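Local coordinates for SnoaL-like domain-containing protein (Burkholderia thailandensis E264, PDB 3EC9) that is of unknown function but adopts the NTF2-like fold of SnoaL-like proteins, whose cone-shaped interior in relatives often forms a small-molecule pocket, at residues Y55-A58 with D59-V62; I61-N64 with V65-L69; E71-D74 with G75-F78. One frame throughout, in Å; residues are numbered along the deposited sequence.

Overall arrangement
Each of the three contacts is local, and together they follow one helix from its start to the strand beyond its end. From the N terminus, contact 1 comes first: it closes the short connection by which strand 53-55 leads into helix 58-72. Contact 2 continues along the same helix, sharing Ile61 and Val62 with contact 1; their centres lie about 8 Å apart, and the Tyr55 ring packs on both Asn64 and Val65. Contact 3 follows in series, where the helix gives way to strand 73-86, and meets contact 2 through Leu69 against Tyr76. None encloses another. The series thus links the two outermost strands of the curved NTF2-like sheet through the helix between them.

Contact 1: Y55-A58 with D59-V62; sequences YRSA and DEIV
Ser57 and Glu60 meet in an N-cap, the motif that opens helix 58-72 where the chain leaves strand 53-55. Ser57 OG accepts from Glu60 N at 3.1 Å, taking up an amide of the first turn that has no helical carbonyl before it. With chi1 at 63°, OG sits between the backbone N and the carbonyl carbon of Ser57, which turns it over the start of the helix. The Glu60 side chain returns across this cap. Its CB rests near both Ser57 O and OG, and CG packs 3.3 Å from Ser57 OG. CD brings the carboxylate past the serine, and at the tip OE1 accepts from Arg56 N over 2.9 Å, a fairly straight bond (158°) that arrives from above the carboxylate plane. OE1 also comes near Tyr55 CA and lies at the edge of the tyrosine ring. Glu60 is modelled in two conformers, and the contacts given here are those of one. A true capping box would engage the amide of Ser57; here the glutamate takes the amide one residue earlier. A carboxylate at the N-terminal end of a helix is probably also favoured by the helix dipole. On the inner side Ile61 closes the turn: CG1 touches Tyr55 CB at 3.8 Å, while Met34 and Trp43 pack on the same isoleucine from helix 30-34 and strand 41-45. Tyr55 OH is hydrogen-bonded to Cys51 O. Regular helical bonds begin with Ile61 N to Ser57 O and Val62 N to Ala58 O. Asp59 forms a salt bridge with Arg63, and its OD2 also accepts from a water 3.1 Å away, which makes a weak second contact with Ser57 OG.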
loop_
_atom_site.group_PDB
_atom_site.type_symbol
_atom_site.label_atom_id
_atom_site.label_comp_id
_atom_site.label_asym_id
_atom_site.label_seq_id
_atom_site.Cartn_x
_atom_site.Cartn_y
_atom_site.Cartn_z
ATOM N N TYR B 55 11.722 3.590 -11.951
ATOM C CA TYR B 55 12.573 4.690 -12.401
ATOM C C TYR B 55 13.874 4.660 -11.657
ATOM O O TYR B 55 13.908 4.382 -10.460
ATOM C CB TYR B 55 11.834 6.016 -12.193
ATOM C CG TYR B 55 10.529 6.013 -12.943
ATOM C CD1 TYR B 55 10.494 6.172 -14.312
ATOM C CD2 TYR B 55 9.315 5.741 -12.309
ATOM C CE1 TYR B 55 9.326 6.086 -14.998
ATOM C CE2 TYR B 55 8.150 5.704 -12.981
ATOM C CZ TYR B 55 8.145 5.868 -14.340
ATOM O OH TYR B 55 6.960 5.799 -15.044
ATOM N N ARG B 56 14.952 4.972 -12.369
ATOM C CA ARG B 56 16.291 4.595 -11.896
ATOM C C ARG B 56 17.245 5.792 -11.798
ATOM O O ARG B 56 18.468 5.614 -11.726
ATOM C CB ARG B 56 16.860 3.468 -12.769
ATOM C CG ARG B 56 16.029 2.182 -12.669
ATOM C CD ARG B 56 16.753 0.995 -13.217
ATOM N NE ARG B 56 16.332 -0.203 -12.505
ATOM C CZ ARG B 56 15.239 -0.904 -12.775
ATOM N NH1 ARG B 56 14.425 -0.551 -13.780
ATOM N NH2 ARG B 56 14.963 -1.976 -12.018
ATOM N N SER B 57 16.696 7.004 -11.762
ATOM C CA SER B 57 17.488 8.197 -11.479
ATOM C C SER B 57 16.545 9.269 -11.021
ATOM O O SER B 57 15.339 9.215 -11.325
ATOM C CB SER B 57 18.242 8.728 -12.733
ATOM O OG SER B 57 17.351 9.151 -13.768
ATOM N N ALA B 58 17.099 10.238 -10.306
ATOM C CA ALA B 58 16.335 11.429 -9.933
ATOM C C ALA B 58 15.712 12.112 -11.166
ATOM O O ALA B 58 14.534 12.474 -11.156
ATOM C CB ALA B 58 17.198 12.434 -9.140
ATOM N N ASP B 59 16.479 12.237 -12.261
ATOM C CA ASP B 59 15.964 12.842 -13.508
ATOM C C ASP B 59 14.734 12.141 -14.021
ATOM O O ASP B 59 13.761 12.791 -14.422
ATOM C CB ASP B 59 17.029 12.856 -14.634
ATOM C CG ASP B 59 16.459 13.313 -15.991
ATOM O OD1 ASP B 59 16.036 14.489 -16.135
ATOM O OD2 ASP B 59 16.422 12.475 -16.920
ATOM N N GLU B 60 14.780 10.806 -14.037
ATOM C CA GLU B 60 13.637 10.006 -14.476
ATOM C C GLU B 60 12.423 10.255 -13.612
ATOM O O GLU B 60 11.301 10.437 -14.103
ATOM C CB GLU B 60 13.972 8.515 -14.443
ATOM C CG GLU B 60 14.827 8.054 -15.612
ATOM C CD GLU B 60 15.257 6.605 -15.452
ATOM O OE1 GLU B 60 14.406 5.755 -15.104
ATOM O OE2 GLU B 60 16.458 6.324 -15.685
ATOM N N ILE B 61 12.652 10.256 -12.305
ATOM C CA ILE B 61 11.548 10.418 -11.366
ATOM C C ILE B 61 10.901 11.780 -11.571
ATOM O O ILE B 61 9.681 11.915 -11.635
ATOM C CB ILE B 61 12.047 10.246 -9.920
ATOM C CG1 ILE B 61 12.544 8.809 -9.732
ATOM C CG2 ILE B 61 10.910 10.556 -8.921
ATOM C CD1 ILE B 61 13.577 8.639 -8.500
ATOM N N VAL B 62 11.723 12.822 -11.714
ATOM C CA VAL B 62 11.137 14.175 -11.857
ATOM C C VAL B 62 10.373 14.247 -13.169
ATOM O O VAL B 62 9.233 14.687 -13.210
ATOM C CB VAL B 62 12.246 15.255 -11.797
ATOM C CG1 VAL B 62 11.706 16.598 -12.221
ATOM C CG2 VAL B 62 12.903 15.292 -10.401
HETATM O O HOH W 1 17.962 9.768 -17.038
#

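Contact 2: I61-N64 with V65-L69; sequences IVRN and VFRRL
Ile61 and Phe66 touch through CG2 and CE2, 3.5 Å apart, the main apolar pairing of this helical turn; the isoleucine methyl lies at the edge of the ring, and the two side chains run alongside each other in the same direction. The backbone bonds tell of a widened helix. Ile61 O accepts from both Val65 N and Phe66 N, and Val62 O takes Arg67 N at 2.8 Å, five residues on, as in a pi-type turn. The amide of Val65 comes from well above the carbonyl plane of Ile61, whereas that of Phe66 is far better aligned. Among the charged groups, Arg67 bends at chi3 (68°) and folds back, so that NE donates to Arg63 O over 3.2 Å. This lays one face of its guanidinium over Arg63 CB. The two guanidinium planes stand 84° apart, and the like charges approach to 4.2 Å between Arg63 NH1 and Arg67 NH2, probably eased by the salt bridge of Arg63 to Asp59. Water adds two links: one donates to Asn64 O and accepts from Arg68 NH1, another donates to Asn64 OD1. Arg68 also pairs with Glu72. Turned toward the fold, Ile61 and Val65 pack on strands 41-45 and 53-55, and Val62 leans on Met34 of helix 30-34.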
loop_
_atom_site.group_PDB
_atom_site.type_symbol
_atom_site.label_atom_id
_atom_site.label_comp_id
_atom_site.label_asym_id
_atom_site.label_seq_id
_atom_site.Cartn_x
_atom_site.Cartn_y
_atom_site.Cartn_z
ATOM N N ILE B 61 12.652 10.256 -12.305
ATOM C CA ILE B 61 11.548 10.418 -11.366
ATOM C C ILE B 61 10.901 11.780 -11.571
ATOM O O ILE B 61 9.681 11.915 -11.635
ATOM C CB ILE B 61 12.047 10.246 -9.920
ATOM C CG1 ILE B 61 12.544 8.809 -9.732
ATOM C CG2 ILE B 61 10.910 10.556 -8.921
ATOM C CD1 ILE B 61 13.577 8.639 -8.500
ATOM N N VAL B 62 11.723 12.822 -11.714
ATOM C CA VAL B 62 11.137 14.175 -11.857
ATOM C C VAL B 62 10.373 14.247 -13.169
ATOM O O VAL B 62 9.233 14.687 -13.210
ATOM C CB VAL B 62 12.246 15.255 -11.797
ATOM C CG1 VAL B 62 11.706 16.598 -12.221
ATOM C CG2 VAL B 62 12.903 15.292 -10.401
ATOM N N ARG B 63 10.995 13.815 -14.254
ATOM C CA ARG B 63 10.338 13.927 -15.571
ATOM C C ARG B 63 9.140 13.002 -15.740
ATOM O O ARG B 63 8.118 13.410 -16.227
ATOM C CB ARG B 63 11.326 13.666 -16.708
ATOM C CG ARG B 63 12.296 14.822 -17.021
ATOM C CD ARG B 63 13.098 14.563 -18.305
ATOM N NE ARG B 63 13.840 13.331 -18.162
ATOM C CZ ARG B 63 13.444 12.132 -18.579
ATOM N NH1 ARG B 63 12.353 11.952 -19.356
ATOM N NH2 ARG B 63 14.199 11.088 -18.239
ATOM N N ASN B 64 9.285 11.734 -15.390
ATOM C CA ASN B 64 8.263 10.732 -15.740
ATOM C C ASN B 64 7.209 10.501 -14.660
ATOM O O ASN B 64 6.199 9.834 -14.899
ATOM C CB ASN B 64 8.920 9.405 -16.126
ATOM C CG ASN B 64 9.999 9.554 -17.236
ATOM O OD1 ASN B 64 9.875 10.405 -18.146
ATOM N ND2 ASN B 64 11.063 8.717 -17.163
ATOM N N VAL B 65 7.446 11.026 -13.461
ATOM C CA VAL B 65 6.461 10.937 -12.381
ATOM C C VAL B 65 5.934 12.331 -12.030
ATOM O O VAL B 65 4.818 12.664 -12.362
ATOM C CB VAL B 65 7.001 10.204 -11.137
ATOM C CG1 VAL B 65 5.889 10.045 -10.052
ATOM C CG2 VAL B 65 7.613 8.843 -11.519
ATOM N N PHE B 66 6.751 13.161 -11.383
ATOM C CA PHE B 66 6.223 14.408 -10.842
ATOM C C PHE B 66 5.805 15.400 -11.910
ATOM O O PHE B 66 4.772 16.004 -11.798
ATOM C CB PHE B 66 7.224 15.027 -9.891
ATOM C CG PHE B 66 7.371 14.236 -8.627
ATOM C CD1 PHE B 66 6.415 14.353 -7.618
ATOM C CD2 PHE B 66 8.426 13.360 -8.448
ATOM C CE1 PHE B 66 6.529 13.613 -6.454
ATOM C CE2 PHE B 66 8.543 12.623 -7.281
ATOM C CZ PHE B 66 7.585 12.750 -6.288
ATOM N N ARG B 67 6.616 15.562 -12.951
ATOM C CA ARG B 67 6.232 16.472 -14.044
ATOM C C ARG B 67 4.902 16.030 -14.675
ATOM O O ARG B 67 4.045 16.846 -14.948
ATOM C CB ARG B 67 7.331 16.562 -15.100
ATOM C CG ARG B 67 6.908 17.371 -16.339
ATOM C CD ARG B 67 8.016 17.452 -17.396
ATOM N NE ARG B 67 8.249 16.130 -17.980
ATOM C CZ ARG B 67 9.010 15.901 -19.036
ATOM N NH1 ARG B 67 9.690 16.872 -19.584
ATOM N NH2 ARG B 67 9.130 14.667 -19.475
ATOM N N ARG B 68 4.752 14.727 -14.945
ATOM C CA ARG B 68 3.550 14.205 -15.581
ATOM C C ARG B 68 2.336 14.442 -14.683
ATOM O O ARG B 68 1.250 14.811 -15.177
ATOM C CB ARG B 68 3.737 12.717 -15.915
ATOM C CG ARG B 68 2.589 12.130 -16.571
ATOM C CD ARG B 68 2.834 10.685 -17.023
ATOM N NE ARG B 68 1.554 10.075 -17.356
ATOM C CZ ARG B 68 1.388 8.820 -17.709
ATOM N NH1 ARG B 68 2.430 8.011 -17.786
ATOM N NH2 ARG B 68 0.184 8.396 -18.041
ATOM N N LEU B 69 2.504 14.260 -13.377
ATOM C CA LEU B 69 1.402 14.510 -12.452
ATOM C C LEU B 69 0.928 15.963 -12.576
ATOM O O LEU B 69 -0.294 16.209 -12.627
ATOM C CB LEU B 69 1.742 14.143 -10.988
ATOM C CG LEU B 69 1.785 12.651 -10.615
ATOM C CD1 LEU B 69 2.359 12.406 -9.205
ATOM C CD2 LEU B 69 0.405 12.054 -10.792
HETATM O O HOH W 2 5.157 8.094 -16.683
HETATM O O HOH W 3 7.823 11.609 -19.334
#

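Contact 3: E71-D74 with G75-F78; sequences EEWD and GYTF
Trp73 and Tyr76 form a T-shaped pair, the edge of the tyrosine turned to the face of the indole. Tyr76 CD2 stands 3.7 Å from Trp73 CG, displaced toward the rim of the ring system, and the five-membered ring and the phenol ring are 5.1 Å apart between centroids, their planes at 71°. The side chains run alongside each other, with Trp73 CB and Tyr76 CB also close at 3.9 Å. Tyr76 CG is anti to its own backbone N (chi1 -161°), which brings the ring over beside the indole. A water bridges the backbone between the two residues, donating to Trp73 O at 2.8 Å and accepting from Tyr76 N at 3.0 Å. Between the two aromatics the chain turns a corner at Asp74 and Gly75, the glycine with positive phi (69°). Thr77 OG1 then donates a hydrogen bond back to Gly75 O over 2.8 Å, approaching from above the carbonyl plane. Farther out, Tyr100 presents a second edge-to-face pairing to Trp73, Val134 and Ala137 of helix 131-137 pack on the indole, and Tyr96 meets Tyr76. Backbone bonds join Asp74 to Thr99 and Thr77 to Ser97, so that Gly75 and Tyr76 lie opposite a single residue of strand 89-100, an irregularity of the beta-bulge kind. Such a bent outer strand, entered straight from a helix, suits the strongly curved sheet of the NTF2-like fold.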
loop_
_atom_site.group_PDB
_atom_site.type_symbol
_atom_site.label_atom_id
_atom_site.label_comp_id
_atom_site.label_asym_id
_atom_site.label_seq_id
_atom_site.Cartn_x
_atom_site.Cartn_y
_atom_site.Cartn_z
ATOM N N GLU B 71 1.284 17.977 -15.098
ATOM C CA GLU B 71 0.697 18.235 -16.421
ATOM C C GLU B 71 -0.726 17.679 -16.551
ATOM O O GLU B 71 -1.550 18.252 -17.273
ATOM C CB GLU B 71 1.544 17.641 -17.537
ATOM C CG GLU B 71 2.903 18.314 -17.632
ATOM C CD GLU B 71 3.832 17.673 -18.626
ATOM O OE1 GLU B 71 3.716 16.459 -18.871
ATOM O OE2 GLU B 71 4.704 18.423 -19.127
ATOM N N GLU B 72 -1.011 16.539 -15.916
ATOM C CA GLU B 72 -2.250 15.796 -16.199
ATOM C C GLU B 72 -3.353 16.001 -15.147
ATOM O O GLU B 72 -4.509 15.672 -15.382
ATOM C CB GLU B 72 -1.924 14.304 -16.400
ATOM C CG GLU B 72 -1.065 14.068 -17.638
ATOM C CD GLU B 72 -0.760 12.606 -17.930
ATOM O OE1 GLU B 72 -0.904 11.742 -17.023
ATOM O OE2 GLU B 72 -0.439 12.311 -19.110
ATOM N N TRP B 73 -2.974 16.560 -14.006
ATOM C CA TRP B 73 -3.854 16.764 -12.837
ATOM C C TRP B 73 -3.736 18.196 -12.350
ATOM O O TRP B 73 -2.634 18.793 -12.386
ATOM C CB TRP B 73 -3.436 15.843 -11.682
ATOM C CG TRP B 73 -3.497 14.418 -12.014
ATOM C CD1 TRP B 73 -2.513 13.687 -12.627
ATOM C CD2 TRP B 73 -4.592 13.532 -11.834
ATOM N NE1 TRP B 73 -2.906 12.413 -12.794
ATOM C CE2 TRP B 73 -4.162 12.248 -12.288
ATOM C CE3 TRP B 73 -5.875 13.651 -11.249
ATOM C CZ2 TRP B 73 -4.977 11.124 -12.248
ATOM C CZ3 TRP B 73 -6.687 12.512 -11.218
ATOM C CH2 TRP B 73 -6.233 11.272 -11.716
ATOM N N ASP B 74 -4.880 18.741 -11.918
ATOM C CA ASP B 74 -4.965 19.973 -11.163
ATOM C C ASP B 74 -4.964 19.650 -9.668
ATOM O O ASP B 74 -5.779 18.851 -9.194
ATOM C CB ASP B 74 -6.265 20.691 -11.498
ATOM C CG ASP B 74 -6.341 22.096 -10.873
ATOM O OD1 ASP B 74 -5.288 22.652 -10.469
ATOM O OD2 ASP B 74 -7.460 22.663 -10.815
ATOM N N GLY B 75 -4.000 20.212 -8.928
ATOM C CA GLY B 75 -4.015 20.107 -7.491
ATOM C C GLY B 75 -3.744 18.710 -6.945
ATOM O O GLY B 75 -4.285 18.326 -5.888
ATOM N N TYR B 76 -2.926 17.962 -7.676
ATOM C CA TYR B 76 -2.510 16.638 -7.234
ATOM C C TYR B 76 -1.762 16.771 -5.903
ATOM O O TYR B 76 -0.751 17.464 -5.820
ATOM C CB TYR B 76 -1.617 15.894 -8.258
ATOM C CG TYR B 76 -1.635 14.401 -7.936
ATOM C CD1 TYR B 76 -0.796 13.841 -6.963
ATOM C CD2 TYR B 76 -2.535 13.559 -8.553
ATOM C CE1 TYR B 76 -0.880 12.491 -6.637
ATOM C CE2 TYR B 76 -2.588 12.222 -8.266
ATOM C CZ TYR B 76 -1.775 11.699 -7.273
ATOM O OH TYR B 76 -1.860 10.343 -7.003
ATOM N N THR B 77 -2.280 16.110 -4.869
ATOM C CA THR B 77 -1.796 16.319 -3.492
ATOM C C THR B 77 -1.609 14.999 -2.753
ATOM O O THR B 77 -2.426 14.098 -2.905
ATOM C CB THR B 77 -2.855 17.157 -2.723
ATOM O OG1 THR B 77 -3.037 18.421 -3.386
ATOM C CG2 THR B 77 -2.430 17.434 -1.289
ATOM N N PHE B 78 -0.562 14.932 -1.933
ATOM C CA PHE B 78 -0.384 13.866 -0.956
ATOM C C PHE B 78 -0.419 14.488 0.416
ATOM O O PHE B 78 0.272 15.477 0.659
ATOM C CB PHE B 78 0.940 13.121 -1.132
ATOM C CG PHE B 78 1.205 12.143 -0.046
ATOM C CD1 PHE B 78 0.380 11.038 0.125
ATOM C CD2 PHE B 78 2.255 12.338 0.825
ATOM C CE1 PHE B 78 0.613 10.144 1.149
ATOM C CE2 PHE B 78 2.483 11.451 1.840
ATOM C CZ PHE B 78 1.647 10.344 1.995
HETATM O O HOH W 4 -1.188 18.789 -10.026
#